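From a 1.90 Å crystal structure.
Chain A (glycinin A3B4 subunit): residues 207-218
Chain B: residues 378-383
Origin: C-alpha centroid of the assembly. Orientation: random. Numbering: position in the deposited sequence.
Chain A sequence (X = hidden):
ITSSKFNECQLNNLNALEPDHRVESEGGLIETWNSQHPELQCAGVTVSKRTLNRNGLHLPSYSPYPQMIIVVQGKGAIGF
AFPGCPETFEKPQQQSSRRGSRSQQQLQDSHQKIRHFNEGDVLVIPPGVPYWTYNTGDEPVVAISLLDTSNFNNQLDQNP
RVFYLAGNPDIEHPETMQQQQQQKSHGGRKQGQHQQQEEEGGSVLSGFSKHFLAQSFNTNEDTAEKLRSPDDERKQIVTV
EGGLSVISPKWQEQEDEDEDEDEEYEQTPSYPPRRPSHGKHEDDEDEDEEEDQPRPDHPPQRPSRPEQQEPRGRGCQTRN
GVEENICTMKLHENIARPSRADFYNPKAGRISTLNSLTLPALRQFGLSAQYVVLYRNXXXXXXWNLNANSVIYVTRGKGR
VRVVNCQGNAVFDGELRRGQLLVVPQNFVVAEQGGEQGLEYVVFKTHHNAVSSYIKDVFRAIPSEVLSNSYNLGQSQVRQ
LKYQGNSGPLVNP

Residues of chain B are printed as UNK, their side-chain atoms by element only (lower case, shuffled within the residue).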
# COMPACT_ATOMS: atom_id res chain seq x y z
N GLY A 207 28.57 -30.29 0.84
CA GLY A 207 27.70 -31.14 1.65
C GLY A 207 27.02 -32.23 0.83
O GLY A 207 26.30 -33.07 1.38
N PHE A 208 27.22 -32.20 -0.48
CA PHE A 208 26.65 -33.20 -1.38
C PHE A 208 27.78 -34.06 -1.95
O PHE A 208 28.92 -33.61 -2.01
CB PHE A 208 25.91 -32.51 -2.54
CG PHE A 208 24.68 -31.77 -2.11
CD1 PHE A 208 23.48 -32.45 -1.91
CD2 PHE A 208 24.73 -30.41 -1.87
CE1 PHE A 208 22.34 -31.77 -1.48
CE2 PHE A 208 23.59 -29.72 -1.44
CZ PHE A 208 22.40 -30.40 -1.24
N SER A 209 27.46 -35.29 -2.36
CA SER A 209 28.49 -36.17 -2.92
C SER A 209 28.72 -35.72 -4.36
O SER A 209 27.85 -35.10 -4.96
CB SER A 209 28.02 -37.62 -2.90
OG SER A 209 27.01 -37.86 -3.87
N LYS A 210 29.88 -36.04 -4.92
CA LYS A 210 30.14 -35.64 -6.29
C LYS A 210 29.22 -36.41 -7.22
O LYS A 210 28.84 -35.92 -8.29
CB LYS A 210 31.61 -35.90 -6.67
CG LYS A 210 31.95 -37.34 -6.96
CD LYS A 210 33.42 -37.51 -7.31
CE LYS A 210 33.72 -38.95 -7.71
NZ LYS A 210 33.28 -39.92 -6.66
N HIS A 211 28.86 -37.62 -6.81
CA HIS A 211 27.98 -38.43 -7.63
C HIS A 211 26.62 -37.76 -7.83
O HIS A 211 26.14 -37.61 -8.95
CB HIS A 211 27.76 -39.81 -7.01
CG HIS A 211 26.85 -40.69 -7.81
ND1 HIS A 211 27.11 -41.02 -9.12
CD2 HIS A 211 25.64 -41.22 -7.52
CE1 HIS A 211 26.10 -41.71 -9.61
NE2 HIS A 211 25.20 -41.85 -8.66
N PHE A 212 26.00 -37.34 -6.72
CA PHE A 212 24.70 -36.68 -6.78
C PHE A 212 24.80 -35.32 -7.48
O PHE A 212 23.91 -34.93 -8.22
CB PHE A 212 24.14 -36.51 -5.36
CG PHE A 212 22.76 -35.92 -5.33
CD1 PHE A 212 22.56 -34.62 -4.89
CD2 PHE A 212 21.66 -36.65 -5.77
CE1 PHE A 212 21.28 -34.04 -4.90
CE2 PHE A 212 20.38 -36.10 -5.79
CZ PHE A 212 20.19 -34.79 -5.36
N LEU A 213 25.90 -34.61 -7.24
CA LEU A 213 26.09 -33.31 -7.88
C LEU A 213 26.16 -33.53 -9.39
O LEU A 213 25.60 -32.76 -10.17
CB LEU A 213 27.36 -32.66 -7.34
CG LEU A 213 27.20 -31.37 -6.52
CD1 LEU A 213 25.87 -31.36 -5.77
CD2 LEU A 213 28.37 -31.21 -5.57
N ALA A 214 26.84 -34.60 -9.80
CA ALA A 214 26.97 -34.94 -11.21
C ALA A 214 25.61 -35.24 -11.83
O ALA A 214 25.32 -34.83 -12.96
CB ALA A 214 27.90 -36.15 -11.38
N GLN A 215 24.76 -35.94 -11.09
CA GLN A 215 23.43 -36.27 -11.59
C GLN A 215 22.54 -35.02 -11.61
O GLN A 215 21.84 -34.77 -12.58
CB GLN A 215 22.77 -37.33 -10.72
CG GLN A 215 23.56 -38.62 -10.57
CD GLN A 215 22.65 -39.81 -10.38
OE1 GLN A 215 22.19 -40.41 -11.35
NE2 GLN A 215 22.35 -40.13 -9.12
N SER A 216 22.58 -34.26 -10.52
CA SER A 216 21.78 -33.04 -10.38
C SER A 216 22.00 -32.00 -11.46
O SER A 216 21.04 -31.45 -12.01
CB SER A 216 22.06 -32.38 -9.02
OG SER A 216 21.48 -33.10 -7.97
N PHE A 217 23.27 -31.74 -11.76
CA PHE A 217 23.66 -30.75 -12.74
C PHE A 217 23.95 -31.33 -14.13
O PHE A 217 24.48 -30.63 -14.99
CB PHE A 217 24.90 -30.02 -12.22
CG PHE A 217 24.73 -29.44 -10.84
CD1 PHE A 217 25.79 -29.45 -9.92
CD2 PHE A 217 23.53 -28.84 -10.46
CE1 PHE A 217 25.66 -28.88 -8.66
CE2 PHE A 217 23.39 -28.27 -9.19
CZ PHE A 217 24.46 -28.29 -8.29
N ASN A 218 23.61 -32.60 -14.34
CA ASN A 218 23.85 -33.23 -15.63
C ASN A 218 25.30 -33.02 -16.06
O ASN A 218 25.58 -32.66 -17.21
CB ASN A 218 22.91 -32.64 -16.70
CG ASN A 218 21.44 -32.96 -16.44
OD1 ASN A 218 20.54 -32.29 -16.97
ND2 ASN A 218 21.19 -33.98 -15.64
N UNK B 378 13.30 -39.12 -10.19
CA UNK B 378 13.26 -37.71 -10.53
C UNK B 378 13.98 -36.92 -9.45
O UNK B 378 13.86 -37.23 -8.27
N UNK B 379 14.72 -35.90 -9.86
CA UNK B 379 15.46 -35.08 -8.90
C UNK B 379 15.04 -33.61 -8.87
O UNK B 379 14.83 -32.99 -9.91
c UNK B 379 16.99 -35.07 -9.21
c UNK B 379 17.71 -34.10 -8.28
c UNK B 379 17.57 -36.48 -9.06
c UNK B 379 19.02 -36.56 -9.50
N UNK B 380 14.91 -33.07 -7.66
CA UNK B 380 14.61 -31.66 -7.48
C UNK B 380 16.01 -31.22 -7.04
O UNK B 380 16.38 -31.40 -5.87
o UNK B 380 11.83 -26.06 -5.65
c UNK B 380 11.56 -28.40 -5.25
c UNK B 380 13.10 -30.00 -6.23
c UNK B 380 12.25 -27.35 -5.86
c UNK B 380 11.98 -29.71 -5.44
c UNK B 380 13.59 -31.44 -6.37
c UNK B 380 13.78 -28.94 -6.83
c UNK B 380 13.36 -27.62 -6.65
N UNK B 381 16.79 -30.69 -7.98
CA UNK B 381 18.17 -30.30 -7.72
C UNK B 381 18.36 -29.32 -6.57
O UNK B 381 17.42 -28.62 -6.17
c UNK B 381 18.84 -29.78 -9.01
o UNK B 381 18.22 -28.61 -9.51
N UNK B 382 19.58 -29.27 -6.01
CA UNK B 382 19.91 -28.38 -4.89
C UNK B 382 19.29 -26.99 -4.97
O UNK B 382 19.57 -26.23 -5.90
c UNK B 382 21.77 -29.72 -5.37
c UNK B 382 21.43 -28.33 -4.93
c UNK B 382 20.79 -29.96 -6.49
N UNK B 383 18.46 -26.68 -3.98
CA UNK B 383 17.81 -25.38 -3.91
C UNK B 383 17.67 -24.93 -2.45
O UNK B 383 17.88 -25.71 -1.52
c UNK B 383 15.52 -26.49 -4.01
c UNK B 383 14.76 -28.52 -3.65
c UNK B 383 14.43 -26.40 -3.22
n UNK B 383 15.70 -27.83 -4.27
c UNK B 383 16.42 -25.43 -4.57
n UNK B 383 13.97 -27.68 -3.01

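Position 378 of chain B has backbone atoms and nothing more. There is no side-chain atom, not even a CB. Nothing of the chain A stretch is in contact with it. The residue is glycine, Gly B378.

Position 379 has four side-chain atoms, all carbon. They fork at the first carbon, and one arm is two carbons long while the other is a single carbon. The CA-to-CB bond points toward chain A. The side chain meets the ring of Phe A212, the CB of Gln A215 and the hydroxyl of Ser A216. A fork at CB with unequal arms fits isoleucine and excludes leucine, which forks one atom later. This is Ile B379. Its CG2 lies 3.9 Å from Phe A212 CZ and 3.9 Å from Ser A216 OG. The longer arm reaches the helix as well, with Ile B379 CD1 4.0 Å from Gln A215 CB. The rotamer is m for chi1 and t for chi2.

Position 380 has one carbon leading to a ring of six carbons, and the ring bears one oxygen. Its CA-to-CB bond points away from chain A, and the side chain makes no contact with that stretch. A phenol ring identifies tyrosine, Tyr B380.

Position 381 has two side-chain atoms, one carbon and then one oxygen. The CA-to-CB bond points sideways. Its CB is 4.1 Å from Ser A216 O, and it is also 4.1 Å from Ser A216 CB. A single carbon carrying a hydroxyl is serine, Ser B381. Its OG is hydrogen-bonded elsewhere in the structure.

Position 382 has three carbons that close a ring onto the backbone N. The chain turns a corner here, and the CA-to-CB bond points toward chain A. The ring carbons meet Phe A208, Phe A212, Leu A213, Ser A216 and Phe A217. Closure onto the backbone N occurs only in proline, Pro B382. Pro B382 CG sits over one face of the Phe A208 ring, 4.2 Å from Phe A208 CZ. Pro B382 CD is 3.5 Å from Ser A216 OG and 4.1 Å from Phe A217 CE2. Leu A213 CD1 also approaches, 4.4 Å from Pro B382 CG.

Position 383 has one carbon followed by a five-membered ring of three carbons and two nitrogens. The CA-to-CB bond points away from chain A, and the side chain touches nothing on that stretch. This is the imidazole of histidine, His B383. Its ND1 donates to the backbone O of Ser B381 at 2.7 Å, a bond within its own chain.

The contact is one of apolar packing. No hydrogen bond crosses between the stretches. Helix 210-216 and the strand run nearly at right angles, at 96°, and Ile B379 and Pro B382 supply most of chain B's share of the buried surface. Pro B382 packs among Phe A208, Phe A212, Leu A213 and Phe A217. Ser A216 lies where the two backbones come closest, with Ser A216 CA 5.3 Å from Ser B381 CA. Ser A216 OG donates to Phe A212 O at 3.1 Å, so this hydroxyl is satisfied within the helix while it touches carbon on chain B.

Chain B, residues 378-383: GIYSPH
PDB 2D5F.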